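Local coordinates for protein dihydrofolate reductase (Moritella profunda, PDB 3IA5) that probably reduces 7,8-dihydrofolate to tetrahydrofolate with NADPH, a key step in folate metabolism that feeds glycine, purine and DNA precursor synthesis, at residues M21-P26 with T115-T120. Residues are numbered along the deposited sequence; the frame is centred on the assembly and turned at random.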
ATOM      1  N   MET A  21     -11.306   0.165  -6.064  1.00 21.59           N
ATOM      2  CA  MET A  21     -11.649  -0.495  -4.820  1.00 26.85           C
ATOM      3  C   MET A  21     -13.176  -0.517  -4.688  1.00 23.61           C
ATOM      4  O   MET A  21     -13.815   0.526  -4.712  1.00 25.13           O
ATOM      5  CB  MET A  21     -11.041   0.241  -3.634  1.00 23.80           C
ATOM      6  CG  MET A  21      -9.522   0.351  -3.650  1.00 29.06           C
ATOM      7  SD  MET A  21      -8.897   1.180  -2.124  1.00 33.93           S
ATOM      8  CE  MET A  21      -7.383   1.878  -2.821  1.00 28.62           C
ATOM      9  N   PRO A  22     -13.769  -1.710  -4.573  1.00 21.36           N
ATOM     10  CA  PRO A  22     -15.239  -1.733  -4.580  1.00 23.47           C
ATOM     11  C   PRO A  22     -15.854  -1.656  -3.167  1.00 25.05           C
ATOM     12  O   PRO A  22     -16.520  -2.610  -2.754  1.00 25.50           O
ATOM     13  CB  PRO A  22     -15.533  -3.092  -5.210  1.00 18.88           C
ATOM     14  CG  PRO A  22     -14.458  -3.978  -4.576  1.00 21.76           C
ATOM     15  CD  PRO A  22     -13.193  -3.068  -4.531  1.00 20.02           C
ATOM     16  N   TRP A  23     -15.612  -0.568  -2.441  1.00 21.06           N
ATOM     17  CA  TRP A  23     -16.161  -0.382  -1.100  1.00 20.49           C
ATOM     18  C   TRP A  23     -15.993   1.052  -0.670  1.00 26.23           C
ATOM     19  O   TRP A  23     -15.139   1.770  -1.217  1.00 22.59           O
ATOM     20  CB  TRP A  23     -15.464  -1.285  -0.068  1.00 19.24           C
ATOM     21  CG  TRP A  23     -13.950  -1.120   0.033  1.00 22.05           C
ATOM     22  CD1 TRP A  23     -13.256  -0.037   0.552  1.00 23.77           C
ATOM     23  CD2 TRP A  23     -12.956  -2.062  -0.384  1.00 21.56           C
ATOM     24  NE1 TRP A  23     -11.898  -0.266   0.486  1.00 22.20           N
ATOM     25  CE2 TRP A  23     -11.683  -1.495  -0.090  1.00 27.47           C
ATOM     26  CE3 TRP A  23     -13.008  -3.330  -0.984  1.00 19.01           C
ATOM     27  CZ2 TRP A  23     -10.474  -2.164  -0.371  1.00 23.66           C
ATOM     28  CZ3 TRP A  23     -11.807  -3.995  -1.258  1.00 19.88           C
ATOM     29  CH2 TRP A  23     -10.558  -3.407  -0.954  1.00 17.92           C
ATOM     30  N   HIS A  24     -16.810   1.455   0.306  1.00 25.32           N
ATOM     31  CA  HIS A  24     -16.660   2.741   0.984  1.00 29.39           C
ATOM     32  C   HIS A  24     -16.065   2.532   2.363  1.00 26.47           C
ATOM     33  O   HIS A  24     -16.596   1.751   3.152  1.00 28.79           O
ATOM     34  CB  HIS A  24     -18.011   3.450   1.128  1.00 29.23           C
ATOM     35  CG  HIS A  24     -18.649   3.778  -0.177  1.00 33.99           C
ATOM     36  ND1 HIS A  24     -18.149   4.742  -1.023  1.00 36.87           N
ATOM     37  CD2 HIS A  24     -19.735   3.256  -0.796  1.00 38.14           C
ATOM     38  CE1 HIS A  24     -18.899   4.804  -2.107  1.00 42.69           C
ATOM     39  NE2 HIS A  24     -19.864   3.907  -2.000  1.00 45.00           N
ATOM     40  N   LEU A  25     -14.948   3.193   2.639  1.00 24.66           N
ATOM     41  CA  LEU A  25     -14.308   3.129   3.955  1.00 25.89           C
ATOM     42  C   LEU A  25     -13.292   4.266   4.087  1.00 26.47           C
ATOM     43  O   LEU A  25     -12.092   4.041   4.006  1.00 28.21           O
ATOM     44  CB  LEU A  25     -13.622   1.782   4.207  1.00 24.31           C
ATOM     45  CG  LEU A  25     -13.465   1.476   5.713  1.00 27.39           C
ATOM     46  CD1 LEU A  25     -14.584   0.564   6.252  1.00 23.48           C
ATOM     47  CD2 LEU A  25     -12.091   0.897   6.049  1.00 26.39           C
ATOM     48  N   PRO A  26     -13.788   5.493   4.266  1.00 25.05           N
ATOM     49  CA  PRO A  26     -12.956   6.703   4.326  1.00 26.62           C
ATOM     50  C   PRO A  26     -11.921   6.584   5.436  1.00 22.35           C
ATOM     51  O   PRO A  26     -10.857   7.168   5.313  1.00 24.20           O
ATOM     52  CB  PRO A  26     -13.960   7.818   4.630  1.00 35.78           C
ATOM     53  CG  PRO A  26     -15.293   7.281   4.122  1.00 33.64           C
ATOM     54  CD  PRO A  26     -15.233   5.783   4.276  1.00 25.81           C
ATOM     55  N   THR A 115      -5.037  -3.166   6.135  1.00 20.29           N
ATOM     56  CA  THR A 115      -6.355  -2.883   6.655  1.00 19.53           C
ATOM     57  C   THR A 115      -7.308  -3.941   6.107  1.00 20.25           C
ATOM     58  O   THR A 115      -7.676  -3.896   4.922  1.00 19.42           O
ATOM     59  CB  THR A 115      -6.805  -1.508   6.209  1.00 21.31           C
ATOM     60  OG1 THR A 115      -5.933  -0.515   6.763  1.00 21.25           O
ATOM     61  CG2 THR A 115      -8.290  -1.249   6.661  1.00 17.52           C
ATOM     62  N   HIS A 116      -7.636  -4.926   6.934  1.00 18.49           N
ATOM     63  CA  HIS A 116      -8.576  -5.974   6.544  1.00 21.21           C
ATOM     64  C   HIS A 116      -9.991  -5.418   6.740  1.00 21.87           C
ATOM     65  O   HIS A 116     -10.403  -5.180   7.890  1.00 20.64           O
ATOM     66  CB  HIS A 116      -8.400  -7.246   7.394  1.00 20.60           C
ATOM     67  CG  HIS A 116      -7.026  -7.884   7.309  1.00 30.97           C
ATOM     68  ND1 HIS A 116      -6.641  -8.704   6.266  1.00 35.82           N
ATOM     69  CD2 HIS A 116      -5.982  -7.885   8.181  1.00 32.95           C
ATOM     70  CE1 HIS A 116      -5.414  -9.158   6.479  1.00 28.28           C
ATOM     71  NE2 HIS A 116      -4.990  -8.677   7.633  1.00 29.34           N
ATOM     72  N   ILE A 117     -10.701  -5.165   5.639  1.00 19.01           N
ATOM     73  CA  ILE A 117     -12.119  -4.788   5.685  1.00 22.72           C
ATOM     74  C   ILE A 117     -13.013  -6.053   5.707  1.00 21.31           C
ATOM     75  O   ILE A 117     -12.878  -6.951   4.860  1.00 20.46           O
ATOM     76  CB  ILE A 117     -12.459  -3.860   4.529  1.00 25.97           C
ATOM     77  CG1 ILE A 117     -11.389  -2.756   4.456  1.00 23.61           C
ATOM     78  CG2 ILE A 117     -13.872  -3.265   4.661  1.00 22.67           C
ATOM     79  CD1 ILE A 117     -11.605  -1.767   3.368  1.00 23.55           C
ATOM     80  N   GLU A 118     -13.883  -6.132   6.705  1.00 22.17           N
ATOM     81  CA  GLU A 118     -14.705  -7.332   6.940  1.00 20.68           C
ATOM     82  C   GLU A 118     -15.869  -7.338   5.954  1.00 20.27           C
ATOM     83  O   GLU A 118     -16.974  -6.857   6.252  1.00 19.64           O
ATOM     84  CB  GLU A 118     -15.228  -7.366   8.373  1.00 21.25           C
ATOM     85  CG  GLU A 118     -16.015  -8.650   8.712  1.00 27.55           C
ATOM     86  CD  GLU A 118     -16.757  -8.575  10.054  1.00 35.07           C
ATOM     87  OE1 GLU A 118     -17.336  -7.515  10.383  1.00 37.39           O
ATOM     88  OE2 GLU A 118     -16.766  -9.588  10.786  1.00 45.44           O
ATOM     89  N   LEU A 119     -15.600  -7.920   4.786  1.00 20.30           N
ATOM     90  CA  LEU A 119     -16.410  -7.747   3.594  1.00 20.82           C
ATOM     91  C   LEU A 119     -16.090  -8.846   2.585  1.00 22.10           C
ATOM     92  O   LEU A 119     -14.920  -9.055   2.233  1.00 20.74           O
ATOM     93  CB  LEU A 119     -16.048  -6.394   2.955  1.00 20.45           C
ATOM     94  CG  LEU A 119     -16.322  -6.271   1.472  1.00 19.60           C
ATOM     95  CD1 LEU A 119     -17.863  -6.321   1.287  1.00 26.48           C
ATOM     96  CD2 LEU A 119     -15.778  -4.969   0.964  1.00 25.39           C
ATOM     97  N   THR A 120     -17.132  -9.529   2.129  1.00 19.66           N
ATOM     98  CA  THR A 120     -17.036 -10.443   1.009  1.00 21.86           C
ATOM     99  C   THR A 120     -17.548  -9.749  -0.257  1.00 22.99           C
ATOM    100  O   THR A 120     -18.700  -9.299  -0.309  1.00 21.75           O
ATOM    101  CB  THR A 120     -17.828 -11.732   1.252  1.00 23.79           C
ATOM    102  OG1 THR A 120     -17.172 -12.488   2.271  1.00 24.97           O
ATOM    103  CG2 THR A 120     -17.884 -12.554  -0.024  1.00 20.43           C
TER
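Ile117 lays its CD1 methyl on one face of the Trp23 indole in a CH-pi contact, 3.5 Å from the centroid of the five-membered ring and 23° off the ring normal. The methyl sits toward the nitrogen side, with Ile117 CD1 3.3 Å from Trp23 NE1. It gets there because the isoleucine side chain is extended at its end, CD1 anti to CA (chi2 -180°), which carries the methyl out toward the indole. Met21, a residue of the NADP(+) site, has its CB 4.0 Å above the ring plane on the opposite face, toward the rim, so the indole has a neighbour on each face. The in-ring N-H is spent elsewhere, on a hydrogen bond from Trp23 NE1 to Glu28 OE2 in helix 27-36.

In the dihydrofolate reductase fold, 21-26 is the loop leading from strand 14-16 into that helix, and 115-120 is the end of inner strand 111-117 with the turn after it. The tryptophan side chain also lies close to Ala8 and Ile15, both of which bind the cofactor. With an alanine in place of Trp23, the Ile117 methyl would probably lose its aromatic platform and Glu28 this N-H donor.

The remaining side-chain contacts are apolar, and no hydrogen bond links the segments. Leu119 CD2 approaches the indole obliquely on its benzo side, 3.8 Å from Trp23 CE3, and also touches Trp23 CB. Leu25 and Ile117 meet tip to tip, Leu25 CD2 standing 3.8 Å from Ile117 CD1, so that this single methyl packs against both leucine and indole. Thr115 CG2 extends the patch more loosely, 4.4 Å from Leu25 CD2.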